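Local coordinates for protein KLLA0E08119p (Kluyveromyces lactis, PDB 3VA7) that probably carboxylates urea to urea-1-carboxylate with ATP, bicarbonate and biotin, as the carboxylase part of a longer enzyme that also hydrolyses that product, at residues G54-K66 and D75-Y89. Numbering follows the deposited sequence.
Sequences GIKSVAVYSDPDK and DFSVALHGRTAAETY
Tyr61 and Ala79 close a parallel pairing of strands 56-61 and 76-79, the CA of Ala79 making a CH-pi contact over one face of the Tyr61 ring, 3.7 Å from its centroid. The ladder is stitched by backbone hydrogen bonds, from Phe76 N to Ser57 O through Leu80 N to Tyr61 O. At its start Asp75 reaches across with its carboxylate: OD1 takes Ser57 N on its anti lone pair at 2.7 Å, and a water joins the same oxygen to Ile55 O. Beyond the strands Asp63 N gives a hydrogen bond to Gly82 O at 2.7 Å. In Tyr61, CB lies beside Tyr89 OH; CG, set between backbone N and carbonyl carbon (chi1 53°), swings the ring over Ala79; CD2 and CE2 pass Val78 O, CE2 also meets Ser77 CB near the ring plane, CE1 touches Ala79 CB and CA, and CZ and OH end against Ala79 CB, OH at 3.3 Å. Tyr89 OH accepts from Ser62 N at 3.0 Å and donates to Asp65 OD2 at 2.7 Å; Arg39 forms a salt bridge with that same oxygen. A phenylalanine in place of Tyr89 would probably leave Ser62 N without its acceptor and Asp65 short of one donor. Within this beta-alpha-beta unit of the biotin carboxylase N-terminal domain, backbone hydrogen bonds hold edge strand 76-79, while past the strand ends one phenol, both donor and acceptor, ties the two loops together.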
ATOM      1  N   GLY A  54     -21.646  11.184  30.890  1.00 32.40           N
ATOM      2  CA  GLY A  54     -22.940  11.535  30.323  1.00 31.76           C
ATOM      3  C   GLY A  54     -22.989  13.001  29.933  1.00 32.78           C
ATOM      4  O   GLY A  54     -24.088  13.586  29.826  1.00 33.18           O
ATOM      5  N   ILE A  55     -21.795  13.583  29.730  1.00 32.76           N
ATOM      6  CA  ILE A  55     -21.585  14.951  29.306  1.00 32.88           C
ATOM      7  C   ILE A  55     -21.325  15.041  27.797  1.00 34.30           C
ATOM      8  O   ILE A  55     -20.452  14.348  27.266  1.00 35.06           O
ATOM      9  CB  ILE A  55     -20.361  15.540  29.996  1.00 32.55           C
ATOM     10  CG1 ILE A  55     -20.503  15.463  31.527  1.00 32.73           C
ATOM     11  CG2 ILE A  55     -20.102  16.970  29.513  1.00 30.14           C
ATOM     12  CD1 ILE A  55     -19.281  16.017  32.270  1.00 30.57           C
ATOM     13  N   LYS A  56     -22.056  15.911  27.112  1.00 34.53           N
ATOM     14  CA  LYS A  56     -21.952  15.972  25.685  1.00 35.19           C
ATOM     15  C   LYS A  56     -20.641  16.641  25.383  1.00 34.65           C
ATOM     16  O   LYS A  56     -20.274  17.551  26.083  1.00 35.52           O
ATOM     17  CB  LYS A  56     -23.179  16.675  25.056  1.00 35.87           C
ATOM     18  CG  LYS A  56     -24.331  15.652  24.752  1.00 39.23           C
ATOM     19  CD  LYS A  56     -25.723  16.206  25.084  1.00 49.12           C
ATOM     20  CE  LYS A  56     -26.164  17.438  24.162  1.00 54.93           C
ATOM     21  NZ  LYS A  56     -27.380  18.296  24.594  1.00 53.02           N
ATOM     22  N   SER A  57     -19.921  16.149  24.374  1.00 33.56           N
ATOM     23  CA  SER A  57     -18.639  16.669  24.013  1.00 31.90           C
ATOM     24  C   SER A  57     -18.629  17.310  22.640  1.00 31.79           C
ATOM     25  O   SER A  57     -19.373  16.933  21.707  1.00 31.70           O
ATOM     26  CB  SER A  57     -17.587  15.568  24.051  1.00 32.23           C
ATOM     27  OG  SER A  57     -17.809  14.606  23.044  1.00 32.88           O
ATOM     28  N   VAL A  58     -17.738  18.283  22.518  1.00 30.91           N
ATOM     29  CA  VAL A  58     -17.551  18.995  21.286  1.00 29.79           C
ATOM     30  C   VAL A  58     -16.087  18.975  20.842  1.00 29.86           C
ATOM     31  O   VAL A  58     -15.194  19.432  21.577  1.00 29.61           O
ATOM     32  CB  VAL A  58     -17.997  20.431  21.468  1.00 29.47           C
ATOM     33  CG1 VAL A  58     -17.892  21.139  20.146  1.00 29.94           C
ATOM     34  CG2 VAL A  58     -19.444  20.465  21.985  1.00 27.56           C
ATOM     35  N   ALA A  59     -15.872  18.440  19.642  1.00 29.77           N
ATOM     36  CA  ALA A  59     -14.589  18.474  18.963  1.00 30.56           C
ATOM     37  C   ALA A  59     -14.370  19.808  18.250  1.00 31.04           C
ATOM     38  O   ALA A  59     -15.337  20.472  17.896  1.00 30.95           O
ATOM     39  CB  ALA A  59     -14.492  17.337  17.936  1.00 29.01           C
ATOM     40  N   VAL A  60     -13.098  20.153  18.027  1.00 31.18           N
ATOM     41  CA  VAL A  60     -12.693  21.144  17.050  1.00 32.51           C
ATOM     42  C   VAL A  60     -11.524  20.592  16.218  1.00 34.86           C
ATOM     43  O   VAL A  60     -10.660  19.927  16.743  1.00 36.04           O
ATOM     44  CB  VAL A  60     -12.289  22.480  17.712  1.00 32.29           C
ATOM     45  CG1 VAL A  60     -13.559  23.201  18.280  1.00 29.98           C
ATOM     46  CG2 VAL A  60     -11.189  22.272  18.792  1.00 28.74           C
ATOM     47  N   TYR A  61     -11.482  20.869  14.923  1.00 36.51           N
ATOM     48  CA  TYR A  61     -10.417  20.336  14.117  1.00 38.05           C
ATOM     49  C   TYR A  61      -9.933  21.272  13.035  1.00 40.25           C
ATOM     50  O   TYR A  61     -10.704  22.035  12.457  1.00 40.55           O
ATOM     51  CB  TYR A  61     -10.857  19.036  13.473  1.00 37.30           C
ATOM     52  CG  TYR A  61     -12.154  19.140  12.714  1.00 37.58           C
ATOM     53  CD1 TYR A  61     -12.157  19.217  11.312  1.00 35.01           C
ATOM     54  CD2 TYR A  61     -13.393  19.146  13.381  1.00 36.08           C
ATOM     55  CE1 TYR A  61     -13.328  19.296  10.611  1.00 32.05           C
ATOM     56  CE2 TYR A  61     -14.570  19.239  12.668  1.00 33.97           C
ATOM     57  CZ  TYR A  61     -14.518  19.322  11.279  1.00 33.00           C
ATOM     58  OH  TYR A  61     -15.671  19.420  10.543  1.00 33.77           O
ATOM     59  N   SER A  62      -8.634  21.198  12.765  1.00 42.65           N
ATOM     60  CA  SER A  62      -8.047  21.780  11.574  1.00 44.60           C
ATOM     61  C   SER A  62      -8.459  20.977  10.352  1.00 46.62           C
ATOM     62  O   SER A  62      -9.200  19.984  10.468  1.00 47.63           O
ATOM     63  CB  SER A  62      -6.556  21.662  11.692  1.00 44.11           C
ATOM     64  OG  SER A  62      -6.206  20.307  11.741  1.00 44.57           O
ATOM     65  N   ASP A  63      -7.918  21.335   9.190  1.00 47.67           N
ATOM     66  CA  ASP A  63      -8.241  20.568   8.002  1.00 48.49           C
ATOM     67  C   ASP A  63      -7.544  19.211   7.881  1.00 48.47           C
ATOM     68  O   ASP A  63      -8.212  18.219   7.546  1.00 49.63           O
ATOM     69  CB  ASP A  63      -8.184  21.417   6.728  1.00 49.28           C
ATOM     70  CG  ASP A  63      -9.339  22.448   6.662  1.00 52.01           C
ATOM     71  OD1 ASP A  63     -10.219  22.482   7.570  1.00 55.25           O
ATOM     72  OD2 ASP A  63      -9.349  23.258   5.712  1.00 56.52           O
ATOM     73  N   PRO A  64      -6.238  19.129   8.189  1.00 47.92           N
ATOM     74  CA  PRO A  64      -5.673  17.764   8.196  1.00 47.80           C
ATOM     75  C   PRO A  64      -6.329  16.819   9.246  1.00 48.29           C
ATOM     76  O   PRO A  64      -6.306  15.571   9.072  1.00 48.12           O
ATOM     77  CB  PRO A  64      -4.182  17.973   8.511  1.00 48.26           C
ATOM     78  CG  PRO A  64      -3.944  19.495   8.419  1.00 47.76           C
ATOM     79  CD  PRO A  64      -5.254  20.185   8.504  1.00 47.68           C
ATOM     80  N   ASP A  65      -6.926  17.386  10.310  1.00 47.65           N
ATOM     81  CA  ASP A  65      -7.569  16.539  11.335  1.00 46.53           C
ATOM     82  C   ASP A  65      -9.010  16.188  11.075  1.00 45.78           C
ATOM     83  O   ASP A  65      -9.629  15.525  11.904  1.00 46.56           O
ATOM     84  CB  ASP A  65      -7.449  17.143  12.736  1.00 46.60           C
ATOM     85  CG  ASP A  65      -6.037  17.095  13.256  1.00 46.40           C
ATOM     86  OD1 ASP A  65      -5.312  16.137  12.903  1.00 50.34           O
ATOM     87  OD2 ASP A  65      -5.649  18.003  14.004  1.00 43.31           O
ATOM     88  N   LYS A  66      -9.564  16.596   9.944  1.00 44.15           N
ATOM     89  CA  LYS A  66     -10.981  16.380   9.768  1.00 43.26           C
ATOM     90  C   LYS A  66     -11.385  14.900   9.868  1.00 41.99           C
ATOM     91  O   LYS A  66     -12.546  14.573  10.125  1.00 41.30           O
ATOM     92  CB  LYS A  66     -11.532  17.101   8.522  1.00 43.86           C
ATOM     93  CG  LYS A  66     -11.154  16.573   7.144  1.00 46.45           C
ATOM     94  CD  LYS A  66     -12.248  17.023   6.109  1.00 51.60           C
ATOM     95  CE  LYS A  66     -11.708  17.515   4.704  1.00 52.62           C
ATOM     96  NZ  LYS A  66     -10.426  16.854   4.203  1.00 54.05           N
ATOM     97  N   ASP A  75     -19.679  14.096  20.288  1.00 36.03           N
ATOM     98  CA  ASP A  75     -21.088  14.215  19.951  1.00 37.41           C
ATOM     99  C   ASP A  75     -21.294  15.298  18.904  1.00 37.92           C
ATOM    100  O   ASP A  75     -22.158  15.167  18.051  1.00 39.39           O
ATOM    101  CB  ASP A  75     -21.915  14.566  21.187  1.00 38.12           C
ATOM    102  CG  ASP A  75     -21.737  13.565  22.322  1.00 40.06           C
ATOM    103  OD1 ASP A  75     -21.043  13.913  23.301  1.00 39.48           O
ATOM    104  OD2 ASP A  75     -22.269  12.427  22.211  1.00 42.81           O
ATOM    105  N   PHE A  76     -20.523  16.380  18.974  1.00 38.24           N
ATOM    106  CA  PHE A  76     -20.608  17.449  17.980  1.00 38.53           C
ATOM    107  C   PHE A  76     -19.184  17.889  17.602  1.00 39.56           C
ATOM    108  O   PHE A  76     -18.206  17.518  18.274  1.00 39.88           O
ATOM    109  CB  PHE A  76     -21.441  18.643  18.499  1.00 37.94           C
ATOM    110  CG  PHE A  76     -22.764  18.246  19.118  1.00 37.49           C
ATOM    111  CD1 PHE A  76     -22.880  18.080  20.503  1.00 36.74           C
ATOM    112  CD2 PHE A  76     -23.893  18.017  18.319  1.00 37.83           C
ATOM    113  CE1 PHE A  76     -24.101  17.697  21.091  1.00 38.63           C
ATOM    114  CE2 PHE A  76     -25.133  17.617  18.893  1.00 39.37           C
ATOM    115  CZ  PHE A  76     -25.237  17.458  20.279  1.00 39.99           C
ATOM    116  N   SER A  77     -19.072  18.662  16.525  1.00 39.37           N
ATOM    117  CA  SER A  77     -17.772  19.103  16.056  1.00 39.90           C
ATOM    118  C   SER A  77     -17.857  20.385  15.221  1.00 40.82           C
ATOM    119  O   SER A  77     -18.861  20.695  14.633  1.00 40.44           O
ATOM    120  CB  SER A  77     -17.064  18.000  15.269  1.00 39.08           C
ATOM    121  OG  SER A  77     -17.923  17.408  14.330  1.00 36.76           O
ATOM    122  N   VAL A  78     -16.781  21.146  15.202  1.00 42.56           N
ATOM    123  CA  VAL A  78     -16.775  22.405  14.513  1.00 43.83           C
ATOM    124  C   VAL A  78     -15.473  22.392  13.785  1.00 45.58           C
ATOM    125  O   VAL A  78     -14.407  22.195  14.384  1.00 45.75           O
ATOM    126  CB  VAL A  78     -16.840  23.575  15.492  1.00 43.32           C
ATOM    127  CG1 VAL A  78     -16.625  24.879  14.775  1.00 43.61           C
ATOM    128  CG2 VAL A  78     -18.156  23.585  16.193  1.00 42.19           C
ATOM    129  N   ALA A  79     -15.590  22.504  12.476  1.00 47.74           N
ATOM    130  CA  ALA A  79     -14.458  22.718  11.614  1.00 50.53           C
ATOM    131  C   ALA A  79     -13.949  24.137  11.873  1.00 52.15           C
ATOM    132  O   ALA A  79     -14.700  25.108  11.799  1.00 52.39           O
ATOM    133  CB  ALA A  79     -14.886  22.554  10.153  1.00 50.31           C
ATOM    134  N   LEU A  80     -12.686  24.242  12.256  1.00 54.49           N
ATOM    135  CA  LEU A  80     -11.983  25.513  12.192  1.00 56.79           C
ATOM    136  C   LEU A  80     -11.412  25.384  10.810  1.00 58.42           C
ATOM    137  O   LEU A  80     -11.211  24.238  10.329  1.00 60.42           O
ATOM    138  CB  LEU A  80     -10.854  25.542  13.226  1.00 56.72           C
ATOM    139  CG  LEU A  80     -11.076  24.973  14.635  1.00 55.25           C
ATOM    140  CD1 LEU A  80      -9.747  24.694  15.289  1.00 54.11           C
ATOM    141  CD2 LEU A  80     -11.910  25.902  15.477  1.00 53.31           C
ATOM    142  N   HIS A  81     -11.174  26.469  10.098  1.00 59.17           N
ATOM    143  CA  HIS A  81     -10.682  26.199   8.744  1.00 59.80           C
ATOM    144  C   HIS A  81      -9.211  26.548   8.596  1.00 60.53           C
ATOM    145  O   HIS A  81      -8.764  27.589   9.052  1.00 61.06           O
ATOM    146  CB  HIS A  81     -11.605  26.811   7.685  1.00 59.90           C
ATOM    147  CG  HIS A  81     -13.030  26.328   7.780  1.00 59.97           C
ATOM    148  ND1 HIS A  81     -13.972  26.931   8.594  1.00 58.85           N
ATOM    149  CD2 HIS A  81     -13.667  25.292   7.171  1.00 59.70           C
ATOM    150  CE1 HIS A  81     -15.129  26.299   8.471  1.00 60.70           C
ATOM    151  NE2 HIS A  81     -14.970  25.299   7.616  1.00 61.09           N
ATOM    152  N   GLY A  82      -8.436  25.641   8.026  1.00 61.64           N
ATOM    153  CA  GLY A  82      -7.014  25.902   7.856  1.00 62.52           C
ATOM    154  C   GLY A  82      -6.175  24.719   8.235  1.00 63.28           C
ATOM    155  O   GLY A  82      -6.698  23.662   8.589  1.00 62.91           O
ATOM    156  N   ARG A  83      -4.862  24.913   8.171  1.00 64.28           N
ATOM    157  CA  ARG A  83      -3.908  23.825   8.333  1.00 65.22           C
ATOM    158  C   ARG A  83      -3.025  24.027   9.570  1.00 65.03           C
ATOM    159  O   ARG A  83      -2.884  23.127  10.373  1.00 65.69           O
ATOM    160  CB  ARG A  83      -3.070  23.657   7.036  1.00 66.19           C
ATOM    161  CG  ARG A  83      -2.581  22.216   6.680  1.00 68.59           C
ATOM    162  CD  ARG A  83      -3.005  21.736   5.226  1.00 72.35           C
ATOM    163  NE  ARG A  83      -4.416  21.263   5.052  1.00 73.93           N
ATOM    164  CZ  ARG A  83      -4.790  20.020   4.675  1.00 74.07           C
ATOM    165  NH1 ARG A  83      -3.878  19.078   4.437  1.00 74.62           N
ATOM    166  NH2 ARG A  83      -6.083  19.699   4.546  1.00 71.72           N
ATOM    167  N   THR A  84      -2.452  25.204   9.756  1.00 64.58           N
ATOM    168  CA  THR A  84      -1.412  25.336  10.763  1.00 64.59           C
ATOM    169  C   THR A  84      -1.960  25.425  12.182  1.00 64.53           C
ATOM    170  O   THR A  84      -3.113  25.802  12.400  1.00 64.18           O
ATOM    171  CB  THR A  84      -0.549  26.582  10.522  1.00 64.89           C
ATOM    172  OG1 THR A  84      -1.400  27.742  10.522  1.00 65.58           O
ATOM    173  CG2 THR A  84       0.225  26.474   9.186  1.00 64.65           C
ATOM    174  N   ALA A  85      -1.105  25.104  13.149  1.00 64.07           N
ATOM    175  CA  ALA A  85      -1.416  25.371  14.542  1.00 63.82           C
ATOM    176  C   ALA A  85      -1.958  26.795  14.753  1.00 63.38           C
ATOM    177  O   ALA A  85      -2.918  26.994  15.481  1.00 63.49           O
ATOM    178  CB  ALA A  85      -0.168  25.120  15.425  1.00 64.09           C
ATOM    179  N   ALA A  86      -1.338  27.789  14.121  1.00 63.07           N
ATOM    180  CA  ALA A  86      -1.735  29.185  14.340  1.00 62.13           C
ATOM    181  C   ALA A  86      -3.084  29.520  13.699  1.00 61.39           C
ATOM    182  O   ALA A  86      -3.885  30.265  14.254  1.00 60.93           O
ATOM    183  CB  ALA A  86      -0.649  30.111  13.863  1.00 61.94           C
ATOM    184  N   GLU A  87      -3.322  28.925  12.532  1.00 61.06           N
ATOM    185  CA  GLU A  87      -4.551  29.123  11.737  1.00 60.33           C
ATOM    186  C   GLU A  87      -5.817  28.592  12.416  1.00 58.73           C
ATOM    187  O   GLU A  87      -6.929  29.033  12.106  1.00 57.88           O
ATOM    188  CB  GLU A  87      -4.378  28.387  10.414  1.00 60.75           C
ATOM    189  CG  GLU A  87      -4.629  29.200   9.168  1.00 63.38           C
ATOM    190  CD  GLU A  87      -3.511  29.005   8.144  1.00 66.68           C
ATOM    191  OE1 GLU A  87      -3.073  27.837   7.914  1.00 65.78           O
ATOM    192  OE2 GLU A  87      -3.060  30.040   7.589  1.00 68.86           O
ATOM    193  N   THR A  88      -5.626  27.632  13.325  1.00 57.54           N
ATOM    194  CA  THR A  88      -6.724  26.824  13.889  1.00 56.28           C
ATOM    195  C   THR A  88      -6.725  26.661  15.432  1.00 55.46           C
ATOM    196  O   THR A  88      -7.349  27.454  16.153  1.00 55.92           O
ATOM    197  CB  THR A  88      -6.793  25.436  13.198  1.00 56.54           C
ATOM    198  OG1 THR A  88      -5.483  24.851  13.166  1.00 55.95           O
ATOM    199  CG2 THR A  88      -7.367  25.531  11.754  1.00 55.63           C
ATOM    200  N   TYR A  89      -6.040  25.649  15.954  1.00 54.12           N
ATOM    201  CA  TYR A  89      -6.087  25.378  17.402  1.00 53.27           C
ATOM    202  C   TYR A  89      -5.738  26.580  18.308  1.00 53.50           C
ATOM    203  O   TYR A  89      -6.305  26.715  19.408  1.00 53.67           O
ATOM    204  CB  TYR A  89      -5.282  24.121  17.740  1.00 52.44           C
ATOM    205  CG  TYR A  89      -5.850  22.896  17.031  1.00 51.81           C
ATOM    206  CD1 TYR A  89      -5.213  22.335  15.928  1.00 50.05           C
ATOM    207  CD2 TYR A  89      -7.074  22.342  17.432  1.00 51.99           C
ATOM    208  CE1 TYR A  89      -5.754  21.245  15.261  1.00 48.74           C
ATOM    209  CE2 TYR A  89      -7.621  21.243  16.780  1.00 51.33           C
ATOM    210  CZ  TYR A  89      -6.957  20.704  15.698  1.00 50.58           C
ATOM    211  OH  TYR A  89      -7.516  19.624  15.070  1.00 49.51           O
TER
HETATM  212  O   HOH W   1     -20.112  12.270  25.454  1.00 30.42           O